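Local structure of alpha-L-rhamnosidase (Streptomyces avermitilis, 3W5M) at residues F851-T862 against H916-W925; W640-P649 against G694-A705. The protein hydrolyses terminal non-reducing alpha-L-rhamnose residues from rhamnosides, including citrus flavonoids and the arabinogalactan protein gum arabic. All coordinates share one frame; numbering follows the deposited sequence.

In the fold
From the N terminus, several beta-rich domains precede the (alpha/alpha)6-barrel, and both contacts lie inside that barrel. Contact 2 comes first: the chain runs from 640-649 through helix 658-671 and returns with 694-705, closing a loop of 44 residues. Contact 1 opens only later, where 851-862 meets 916-925 across 53 intervening residues that include helices 867-875 and 883-887. The two loops follow one another in series and neither encloses the other. In space they touch, with centres about 13 Å apart: the ring of Tyr917 stacks on Phe647, and His916 packs beside Asp643. Together they bring residues from distant parts of the barrel sequence to one rhamnose-binding site.

Contact 1: residues F851-T862 against H916-W925; sequences FLGTPRLLPVLT and HYAYGSVGEW
Thr862 OG1 has two hydrogen-bond partners: Trp925 NE1 donates to it across the contact at 3.0 Å, with an N-H...O angle of 157° and the oxygen in the indole plane, and Thr867, just beyond the segment, bonds to it as well. Trp925 gets there because its CG stands opposite the backbone N (chi1 -176°), which lays the indole against helix 854-863. Leu858 CB sits over the face of the five-membered ring of Trp925, 3.5 Å from its centroid, as a CH-pi contact. The same leucine lies alongside Val922, with Leu858 CD1 3.8 Å from Val922 CG2.

Midway, Pro855 CB packs on Ser921 OG at 3.3 Å. That hydroxyl turns back to its own chain, donating to Ala918 O at 2.8 Å and thereby joining Ser921 N on one carbonyl. A single water donates to both Pro855 O and Ser921 O, stitching the two backbones together.

At the other end Phe851 takes Ala918 CB over the centre of one face, 3.7 Å from the ring centroid, and turns its edge to the face of Tyr919 in a T-shaped pair, planes at 85°. Tyr919 also stacks with Trp897. Phe851 CZ lies near His916 CD2. The packing joins helix 854-863 and the residues before it to the loop and 3-10 turn leading into helix 923-929 of the (alpha/alpha)6-barrel, and reaches the rhamnose-binding site at His916.

Contact 2: residues W640-P649 against G694-A705; sequences WTGDINVFAP and GWGDAGVTVPWA. With TRS (2-amino-2-hydroxymethyl-propane-1,3-diol), chain D.
Gly642 CA sits over the face of the Trp695 indole as a CH-pi contact, 3.4 Å from the centroid of the five-membered ring and almost on its normal. This is the tight end of the contact: any side chain on Gly642 would run into the tryptophan. Next to it the amide of Asn645, set with CG opposite the backbone N (chi1 163°), is held at both ends. Its ND2 donates to Gly694 O at 2.8 Å and also bonds to Tyr763, while Thr701 OG1 donates to Asn645 OD1 at 2.8 Å from above the carbonyl plane, which fixes the flip of the amide.

Further on, segments 641-649 and 698-705 of the two helices run side by side, axes 24° apart, and the fit is looser. Ala648 CB and Ala705 CB meet at 4.0 Å, beside the partly exposed Pro649, and a water donates to Asn645 O at 2.7 Å.

Back at the tight end, beside the pocket, Trp640 and Trp695 meet rim to rim, Trp640 CE3 3.5 Å from Trp695 NE1. Replacing Trp640 by an alanine would probably leave Glu636, the inferred proton donor, without its indole N-H partner and bare the rim of Trp695. A Tris molecule, probably from the crystallisation liquor, places its amine over the Trp640 face; its O2 donates to Asp643 OD1 at 2.6 Å and accepts from Trp695 NE1 at 3.1 Å. Asp643 and Trp695 both bind rhamnose, and this acceptor-donor pair is consistent with a grip on a sugar hydroxyl.

Contact 1: residues F851-T862 against H916-W925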
loop_
_atom_site.group_PDB
_atom_site.type_symbol
_atom_site.label_atom_id
_atom_site.label_comp_id
_atom_site.label_asym_id
_atom_site.label_seq_id
_atom_site.Cartn_x
_atom_site.Cartn_y
_atom_site.Cartn_z
ATOM N N PHE A 851 10.332 -10.135 -14.340
ATOM C CA PHE A 851 10.129 -10.027 -12.886
ATOM C C PHE A 851 10.829 -11.066 -12.041
ATOM O O PHE A 851 11.365 -10.728 -10.989
ATOM C CB PHE A 851 8.629 -10.046 -12.530
ATOM C CG PHE A 851 7.970 -8.690 -12.646
ATOM C CD1 PHE A 851 8.443 -7.738 -13.555
ATOM C CD2 PHE A 851 6.892 -8.366 -11.848
ATOM C CE1 PHE A 851 7.852 -6.479 -13.666
ATOM C CE2 PHE A 851 6.281 -7.112 -11.951
ATOM C CZ PHE A 851 6.760 -6.170 -12.868
ATOM N N LEU A 852 10.827 -12.310 -12.508
ATOM C CA LEU A 852 11.337 -13.438 -11.723
ATOM C C LEU A 852 12.844 -13.653 -11.873
ATOM O O LEU A 852 13.528 -14.000 -10.901
ATOM C CB LEU A 852 10.587 -14.703 -12.090
ATOM C CG LEU A 852 9.113 -14.801 -11.742
ATOM C CD1 LEU A 852 8.636 -16.181 -12.174
ATOM C CD2 LEU A 852 8.909 -14.588 -10.247
ATOM N N GLY A 853 13.348 -13.439 -13.087
ATOM C CA GLY A 853 14.785 -13.475 -13.356
ATOM C C GLY A 853 15.602 -12.323 -12.828
ATOM O O GLY A 853 16.713 -12.533 -12.351
ATOM N N THR A 854 15.080 -11.096 -12.904
ATOM C CA THR A 854 15.870 -9.912 -12.542
ATOM C C THR A 854 16.464 -9.876 -11.120
ATOM O O THR A 854 17.616 -9.513 -10.969
ATOM C CB THR A 854 15.116 -8.597 -12.861
ATOM O OG1 THR A 854 14.878 -8.549 -14.275
ATOM C CG2 THR A 854 15.920 -7.337 -12.438
ATOM N N PRO A 855 15.672 -10.237 -10.080
ATOM C CA PRO A 855 16.211 -10.128 -8.719
ATOM C C PRO A 855 17.381 -11.070 -8.461
ATOM O O PRO A 855 18.201 -10.795 -7.592
ATOM C CB PRO A 855 15.013 -10.518 -7.836
ATOM C CG PRO A 855 14.162 -11.361 -8.684
ATOM C CD PRO A 855 14.318 -10.817 -10.080
ATOM N N ARG A 856 17.454 -12.161 -9.230
ATOM C CA ARG A 856 18.494 -13.183 -9.033
ATOM C C ARG A 856 19.670 -13.061 -10.013
ATOM O O ARG A 856 20.670 -13.770 -9.886
ATOM C CB ARG A 856 17.856 -14.594 -9.099
ATOM C CG ARG A 856 16.734 -14.826 -8.080
ATOM C CD ARG A 856 15.968 -16.133 -8.271
ATOM N NE ARG A 856 14.960 -16.337 -7.215
ATOM C CZ ARG A 856 15.177 -16.960 -6.053
ATOM N NH1 ARG A 856 16.366 -17.481 -5.768
ATOM N NH2 ARG A 856 14.194 -17.066 -5.161
ATOM N N LEU A 857 19.572 -12.150 -10.979
ATOM C CA LEU A 857 20.571 -12.089 -12.072
ATOM C C LEU A 857 21.967 -11.634 -11.623
ATOM O O LEU A 857 22.968 -12.328 -11.844
ATOM C CB LEU A 857 20.044 -11.198 -13.230
ATOM C CG LEU A 857 20.962 -10.806 -14.411
ATOM C CD1 LEU A 857 21.254 -12.009 -15.294
ATOM C CD2 LEU A 857 20.320 -9.693 -15.233
ATOM N N LEU A 858 22.061 -10.467 -10.999
ATOM C CA LEU A 858 23.366 -9.984 -10.586
ATOM C C LEU A 858 23.966 -10.890 -9.497
ATOM O O LEU A 858 25.179 -11.177 -9.536
ATOM C CB LEU A 858 23.372 -8.490 -10.196
ATOM C CG LEU A 858 23.046 -7.400 -11.244
ATOM C CD1 LEU A 858 23.537 -6.034 -10.797
ATOM C CD2 LEU A 858 23.626 -7.719 -12.624
ATOM N N PRO A 859 23.139 -11.361 -8.529
ATOM C CA PRO A 859 23.673 -12.339 -7.544
ATOM C C PRO A 859 24.249 -13.645 -8.171
ATOM O O PRO A 859 25.353 -14.069 -7.800
ATOM C CB PRO A 859 22.451 -12.646 -6.667
ATOM C CG PRO A 859 21.669 -11.373 -6.709
ATOM C CD PRO A 859 21.775 -10.929 -8.160
ATOM N N VAL A 860 23.525 -14.251 -9.105
ATOM C CA VAL A 860 24.011 -15.449 -9.823
ATOM C C VAL A 860 25.316 -15.165 -10.575
ATOM O O VAL A 860 26.271 -15.958 -10.505
ATOM C CB VAL A 860 22.931 -16.013 -10.747
ATOM C CG1 VAL A 860 23.518 -16.894 -11.835
ATOM C CG2 VAL A 860 21.900 -16.781 -9.937
ATOM N N LEU A 861 25.369 -14.029 -11.268
ATOM C CA LEU A 861 26.587 -13.600 -11.955
ATOM C C LEU A 861 27.776 -13.507 -10.984
ATOM O O LEU A 861 28.862 -13.964 -11.300
ATOM C CB LEU A 861 26.375 -12.277 -12.718
ATOM C CG LEU A 861 25.555 -12.325 -14.008
ATOM C CD1 LEU A 861 25.294 -10.904 -14.496
ATOM C CD2 LEU A 861 26.279 -13.120 -15.093
ATOM N N THR A 862 27.551 -12.942 -9.801
ATOM C CA THR A 862 28.599 -12.823 -8.801
ATOM C C THR A 862 28.966 -14.185 -8.211
ATOM O O THR A 862 30.149 -14.448 -7.962
ATOM C CB THR A 862 28.212 -11.859 -7.660
ATOM O OG1 THR A 862 28.435 -10.505 -8.074
ATOM C CG2 THR A 862 29.077 -12.112 -6.416
ATOM N N HIS A 916 6.410 0.641 -10.006
ATOM C CA HIS A 916 6.377 -0.741 -9.498
ATOM C C HIS A 916 7.745 -1.023 -8.890
ATOM O O HIS A 916 8.759 -0.733 -9.525
ATOM C CB HIS A 916 6.233 -1.729 -10.650
ATOM C CG HIS A 916 4.825 -2.108 -10.982
ATOM N ND1 HIS A 916 3.921 -1.212 -11.521
ATOM C CD2 HIS A 916 4.189 -3.304 -10.936
ATOM C CE1 HIS A 916 2.778 -1.828 -11.755
ATOM N NE2 HIS A 916 2.910 -3.097 -11.410
ATOM N N TYR A 917 7.815 -1.597 -7.686
ATOM C CA TYR A 917 9.129 -1.806 -7.101
ATOM C C TYR A 917 9.923 -3.014 -7.648
ATOM O O TYR A 917 11.108 -3.135 -7.344
ATOM C CB TYR A 917 9.110 -1.852 -5.553
ATOM C CG TYR A 917 8.042 -2.695 -4.902
ATOM C CD1 TYR A 917 7.859 -4.050 -5.224
ATOM C CD2 TYR A 917 7.244 -2.148 -3.921
ATOM C CE1 TYR A 917 6.872 -4.810 -4.607
ATOM C CE2 TYR A 917 6.268 -2.890 -3.292
ATOM C CZ TYR A 917 6.084 -4.216 -3.628
ATOM O OH TYR A 917 5.101 -4.921 -2.990
ATOM N N ALA A 918 9.292 -3.863 -8.460
ATOM C CA ALA A 918 9.887 -5.173 -8.829
ATOM C C ALA A 918 11.336 -5.081 -9.332
ATOM O O ALA A 918 12.218 -5.822 -8.854
ATOM C CB ALA A 918 9.012 -5.911 -9.839
ATOM N N TYR A 919 11.597 -4.186 -10.290
ATOM C CA TYR A 919 12.965 -4.040 -10.814
ATOM C C TYR A 919 13.936 -3.317 -9.879
ATOM O O TYR A 919 15.138 -3.282 -10.141
ATOM C CB TYR A 919 12.962 -3.427 -12.233
ATOM C CG TYR A 919 12.291 -4.338 -13.254
ATOM C CD1 TYR A 919 12.555 -5.712 -13.269
ATOM C CD2 TYR A 919 11.398 -3.835 -14.205
ATOM C CE1 TYR A 919 11.944 -6.557 -14.182
ATOM C CE2 TYR A 919 10.788 -4.671 -15.123
ATOM C CZ TYR A 919 11.069 -6.031 -15.109
ATOM O OH TYR A 919 10.469 -6.860 -16.020
ATOM N N GLY A 920 13.419 -2.735 -8.798
ATOM C CA GLY A 920 14.260 -2.246 -7.700
ATOM C C GLY A 920 14.918 -3.363 -6.889
ATOM O O GLY A 920 15.706 -3.087 -5.983
ATOM N N SER A 921 14.616 -4.616 -7.233
ATOM C CA SER A 921 15.248 -5.794 -6.586
ATOM C C SER A 921 16.755 -5.906 -6.805
ATOM O O SER A 921 17.427 -6.697 -6.135
ATOM C CB SER A 921 14.544 -7.096 -6.973
ATOM O OG SER A 921 14.518 -7.320 -8.385
ATOM N N VAL A 922 17.286 -5.096 -7.721
ATOM C CA VAL A 922 18.732 -4.930 -7.904
ATOM C C VAL A 922 19.401 -4.340 -6.658
ATOM O O VAL A 922 20.610 -4.529 -6.417
ATOM C CB VAL A 922 19.027 -4.045 -9.153
ATOM C CG1 VAL A 922 18.586 -2.600 -8.929
ATOM C CG2 VAL A 922 20.502 -4.076 -9.509
ATOM N N GLY A 923 18.602 -3.648 -5.840
ATOM C CA GLY A 923 19.077 -3.017 -4.620
ATOM C C GLY A 923 19.871 -3.972 -3.753
ATOM O O GLY A 923 20.932 -3.622 -3.286
ATOM N N GLU A 924 19.345 -5.169 -3.526
ATOM C CA GLU A 924 19.994 -6.098 -2.593
ATOM C C GLU A 924 21.387 -6.487 -3.066
ATOM O O GLU A 924 22.252 -6.702 -2.247
ATOM C CB GLU A 924 19.166 -7.358 -2.360
ATOM C CG GLU A 924 18.985 -8.251 -3.572
ATOM C CD GLU A 924 18.321 -9.569 -3.235
ATOM O OE1 GLU A 924 18.898 -10.324 -2.412
ATOM O OE2 GLU A 924 17.229 -9.857 -3.789
ATOM N N TRP A 925 21.588 -6.566 -4.383
ATOM C CA TRP A 925 22.927 -6.839 -4.921
ATOM C C TRP A 925 23.897 -5.698 -4.610
ATOM O O TRP A 925 25.034 -5.925 -4.205
ATOM C CB TRP A 925 22.884 -7.157 -6.418
ATOM C CG TRP A 925 24.260 -7.531 -6.953
ATOM C CD1 TRP A 925 24.785 -8.806 -7.071
ATOM C CD2 TRP A 925 25.290 -6.624 -7.404
ATOM N NE1 TRP A 925 26.078 -8.733 -7.585
ATOM C CE2 TRP A 925 26.408 -7.415 -7.789
ATOM C CE3 TRP A 925 25.372 -5.223 -7.537
ATOM C CZ2 TRP A 925 27.591 -6.850 -8.290
ATOM C CZ3 TRP A 925 26.552 -4.662 -8.035
ATOM C CH2 TRP A 925 27.644 -5.477 -8.407
HETATM O O HOH W 1 19.579 -8.157 -7.183
#

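Contact 2: residues W640-P649 against G694-A705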
loop_
_atom_site.group_PDB
_atom_site.type_symbol
_atom_site.label_atom_id
_atom_site.label_comp_id
_atom_site.label_asym_id
_atom_site.label_seq_id
_atom_site.Cartn_x
_atom_site.Cartn_y
_atom_site.Cartn_z
ATOM N N TRP A 640 -0.099 -7.632 -4.556
ATOM C CA TRP A 640 0.366 -8.655 -5.512
ATOM C C TRP A 640 1.502 -9.479 -4.928
ATOM O O TRP A 640 2.506 -8.944 -4.493
ATOM C CB TRP A 640 0.798 -7.999 -6.828
ATOM C CG TRP A 640 -0.356 -7.789 -7.788
ATOM C CD1 TRP A 640 -1.070 -6.635 -7.951
ATOM C CD2 TRP A 640 -0.939 -8.751 -8.694
ATOM N NE1 TRP A 640 -2.034 -6.804 -8.920
ATOM C CE2 TRP A 640 -1.992 -8.095 -9.373
ATOM C CE3 TRP A 640 -0.672 -10.100 -8.997
ATOM C CZ2 TRP A 640 -2.783 -8.730 -10.335
ATOM C CZ3 TRP A 640 -1.444 -10.726 -9.957
ATOM C CH2 TRP A 640 -2.498 -10.044 -10.616
ATOM N N THR A 641 1.295 -10.793 -4.899
ATOM C CA THR A 641 2.246 -11.713 -4.270
ATOM C C THR A 641 3.580 -11.791 -5.044
ATOM O O THR A 641 4.654 -11.739 -4.467
ATOM C CB THR A 641 1.586 -13.121 -4.127
ATOM O OG1 THR A 641 1.108 -13.584 -5.406
ATOM C CG2 THR A 641 0.426 -13.039 -3.200
ATOM N N GLY A 642 3.497 -11.863 -6.369
ATOM C CA GLY A 642 4.687 -11.906 -7.215
ATOM C C GLY A 642 5.641 -10.759 -6.982
ATOM O O GLY A 642 6.858 -10.956 -6.806
ATOM N N ASP A 643 5.090 -9.543 -6.921
ATOM C CA ASP A 643 5.913 -8.373 -6.780
ATOM C C ASP A 643 6.649 -8.336 -5.448
ATOM O O ASP A 643 7.799 -7.933 -5.383
ATOM C CB ASP A 643 5.020 -7.126 -6.936
ATOM C CG ASP A 643 4.321 -7.090 -8.298
ATOM O OD1 ASP A 643 3.645 -8.086 -8.648
ATOM O OD2 ASP A 643 4.474 -6.080 -9.029
ATOM N N ILE A 644 5.962 -8.681 -4.367
ATOM C CA ILE A 644 6.627 -8.648 -3.068
ATOM C C ILE A 644 7.583 -9.846 -2.887
ATOM O O ILE A 644 8.646 -9.709 -2.261
ATOM C CB ILE A 644 5.641 -8.427 -1.876
ATOM C CG1 ILE A 644 6.409 -8.093 -0.583
ATOM C CG2 ILE A 644 4.729 -9.635 -1.668
ATOM C CD1 ILE A 644 7.350 -6.890 -0.678
ATOM N N ASN A 645 7.241 -10.984 -3.484
ATOM C CA ASN A 645 8.160 -12.130 -3.564
ATOM C C ASN A 645 9.509 -11.655 -4.069
ATOM O O ASN A 645 10.517 -11.839 -3.407
ATOM C CB ASN A 645 7.618 -13.222 -4.499
ATOM C CG ASN A 645 8.688 -14.221 -4.928
ATOM O OD1 ASN A 645 9.575 -14.579 -4.138
ATOM N ND2 ASN A 645 8.620 -14.668 -6.189
ATOM N N VAL A 646 9.539 -11.012 -5.231
ATOM C CA VAL A 646 10.826 -10.615 -5.792
ATOM C C VAL A 646 11.532 -9.489 -5.013
ATOM O O VAL A 646 12.758 -9.459 -4.941
ATOM C CB VAL A 646 10.731 -10.336 -7.321
ATOM C CG1 VAL A 646 9.947 -11.446 -8.025
ATOM C CG2 VAL A 646 10.086 -9.002 -7.616
ATOM N N PHE A 647 10.756 -8.574 -4.427
ATOM C CA PHE A 647 11.316 -7.372 -3.814
ATOM C C PHE A 647 11.628 -7.464 -2.313
ATOM O O PHE A 647 12.396 -6.636 -1.801
ATOM C CB PHE A 647 10.405 -6.164 -4.098
ATOM C CG PHE A 647 10.984 -4.840 -3.669
ATOM C CD1 PHE A 647 12.079 -4.290 -4.365
ATOM C CD2 PHE A 647 10.439 -4.120 -2.605
ATOM C CE1 PHE A 647 12.600 -3.054 -4.014
ATOM C CE2 PHE A 647 10.988 -2.889 -2.233
ATOM C CZ PHE A 647 12.060 -2.349 -2.941
ATOM N N ALA A 648 11.070 -8.460 -1.620
ATOM C CA ALA A 648 11.206 -8.517 -0.154
ATOM C C ALA A 648 12.631 -8.398 0.397
ATOM O O ALA A 648 12.855 -7.640 1.321
ATOM C CB ALA A 648 10.471 -9.708 0.445
ATOM N N PRO A 649 13.612 -9.138 -0.167
ATOM C CA PRO A 649 14.956 -9.009 0.390
ATOM C C PRO A 649 15.531 -7.595 0.275
ATOM O O PRO A 649 16.195 -7.141 1.181
ATOM C CB PRO A 649 15.763 -10.013 -0.436
ATOM C CG PRO A 649 14.740 -11.034 -0.810
ATOM C CD PRO A 649 13.552 -10.198 -1.184
ATOM N N GLY A 694 5.827 -18.429 -8.477
ATOM C CA GLY A 694 6.540 -17.162 -8.362
ATOM C C GLY A 694 5.634 -16.074 -7.793
ATOM O O GLY A 694 6.105 -14.979 -7.467
ATOM N N TRP A 695 4.348 -16.382 -7.686
ATOM C CA TRP A 695 3.360 -15.456 -7.130
ATOM C C TRP A 695 2.977 -16.033 -5.752
ATOM O O TRP A 695 3.491 -15.580 -4.735
ATOM C CB TRP A 695 2.162 -15.241 -8.109
ATOM C CG TRP A 695 2.387 -14.023 -9.006
ATOM C CD1 TRP A 695 1.725 -12.809 -8.935
ATOM C CD2 TRP A 695 3.385 -13.868 -10.018
ATOM N NE1 TRP A 695 2.223 -11.945 -9.862
ATOM C CE2 TRP A 695 3.254 -12.555 -10.537
ATOM C CE3 TRP A 695 4.354 -14.727 -10.584
ATOM C CZ2 TRP A 695 4.067 -12.072 -11.563
ATOM C CZ3 TRP A 695 5.162 -14.244 -11.608
ATOM C CH2 TRP A 695 5.019 -12.930 -12.084
ATOM N N GLY A 696 2.170 -17.090 -5.736
ATOM C CA GLY A 696 1.766 -17.762 -4.510
ATOM C C GLY A 696 2.942 -18.120 -3.625
ATOM O O GLY A 696 2.795 -18.178 -2.385
ATOM N N ASP A 697 4.124 -18.317 -4.230
ATOM C CA ASP A 697 5.334 -18.628 -3.463
ATOM C C ASP A 697 5.816 -17.550 -2.488
ATOM O O ASP A 697 6.675 -17.826 -1.649
ATOM C CB ASP A 697 6.453 -19.062 -4.399
ATOM C CG ASP A 697 6.080 -20.325 -5.131
ATOM O OD1 ASP A 697 6.118 -21.410 -4.492
ATOM O OD2 ASP A 697 5.678 -20.205 -6.312
ATOM N N ALA A 698 5.246 -16.345 -2.576
ATOM C CA ALA A 698 5.504 -15.317 -1.592
ATOM C C ALA A 698 5.233 -15.807 -0.181
ATOM O O ALA A 698 5.888 -15.363 0.763
ATOM C CB ALA A 698 4.679 -14.066 -1.886
ATOM N N GLY A 699 4.261 -16.699 -0.037
ATOM C CA GLY A 699 3.932 -17.336 1.257
ATOM C C GLY A 699 5.087 -18.089 1.920
ATOM O O GLY A 699 5.067 -18.312 3.130
ATOM N N VAL A 700 6.072 -18.509 1.113
ATOM C CA VAL A 700 7.300 -19.155 1.572
ATOM C C VAL A 700 8.503 -18.190 1.581
ATOM O O VAL A 700 9.263 -18.110 2.568
ATOM C CB VAL A 700 7.659 -20.365 0.652
ATOM C CG1 VAL A 700 8.668 -21.270 1.364
ATOM C CG2 VAL A 700 6.405 -21.109 0.225
ATOM N N THR A 701 8.665 -17.425 0.500
ATOM C CA THR A 701 9.872 -16.626 0.303
ATOM C C THR A 701 9.900 -15.372 1.155
ATOM O O THR A 701 10.956 -14.913 1.540
ATOM C CB THR A 701 10.067 -16.169 -1.158
ATOM O OG1 THR A 701 8.934 -15.414 -1.574
ATOM C CG2 THR A 701 10.206 -17.382 -2.116
ATOM N N VAL A 702 8.730 -14.821 1.416
ATOM C CA VAL A 702 8.668 -13.586 2.215
ATOM C C VAL A 702 8.961 -13.860 3.728
ATOM O O VAL A 702 9.739 -13.120 4.347
ATOM C CB VAL A 702 7.367 -12.810 1.936
ATOM C CG1 VAL A 702 7.317 -11.584 2.814
ATOM C CG2 VAL A 702 7.332 -12.322 0.468
ATOM N N PRO A 703 8.374 -14.925 4.322
ATOM C CA PRO A 703 8.830 -15.273 5.674
ATOM C C PRO A 703 10.323 -15.554 5.720
ATOM O O PRO A 703 11.021 -15.148 6.659
ATOM C CB PRO A 703 8.008 -16.518 6.014
ATOM C CG PRO A 703 6.760 -16.353 5.214
ATOM C CD PRO A 703 7.169 -15.683 3.945
ATOM N N TRP A 704 10.852 -16.241 4.697
ATOM C CA TRP A 704 12.277 -16.520 4.710
ATOM C C TRP A 704 13.112 -15.257 4.598
ATOM O O TRP A 704 14.119 -15.104 5.293
ATOM C CB TRP A 704 12.666 -17.511 3.591
ATOM C CG TRP A 704 14.080 -17.962 3.731
ATOM C CD1 TRP A 704 15.133 -17.642 2.920
ATOM C CD2 TRP A 704 14.610 -18.799 4.773
ATOM N NE1 TRP A 704 16.291 -18.244 3.381
ATOM C CE2 TRP A 704 16.005 -18.957 4.515
ATOM C CE3 TRP A 704 14.045 -19.436 5.897
ATOM C CZ2 TRP A 704 16.846 -19.715 5.345
ATOM C CZ3 TRP A 704 14.887 -20.204 6.729
ATOM C CH2 TRP A 704 16.273 -20.335 6.437
ATOM N N ALA A 705 12.694 -14.346 3.725
ATOM C CA ALA A 705 13.390 -13.074 3.604
ATOM C C ALA A 705 13.388 -12.297 4.943
ATOM O O ALA A 705 14.415 -11.739 5.326
ATOM C CB ALA A 705 12.800 -12.249 2.445
HETATM C C TRS D . 1.399 -7.368 -12.232
HETATM C C1 TRS D . 1.493 -6.254 -11.171
HETATM C C2 TRS D . 2.506 -8.413 -12.017
HETATM C C3 TRS D . 1.439 -6.796 -13.648
HETATM N N TRS D . 0.091 -8.035 -12.063
HETATM O O1 TRS D . 0.632 -5.139 -11.504
HETATM O O2 TRS D . 2.373 -9.016 -10.710
HETATM O O3 TRS D . 2.651 -6.079 -13.876
HETATM O O HOH W 2 11.127 -12.735 -0.928
#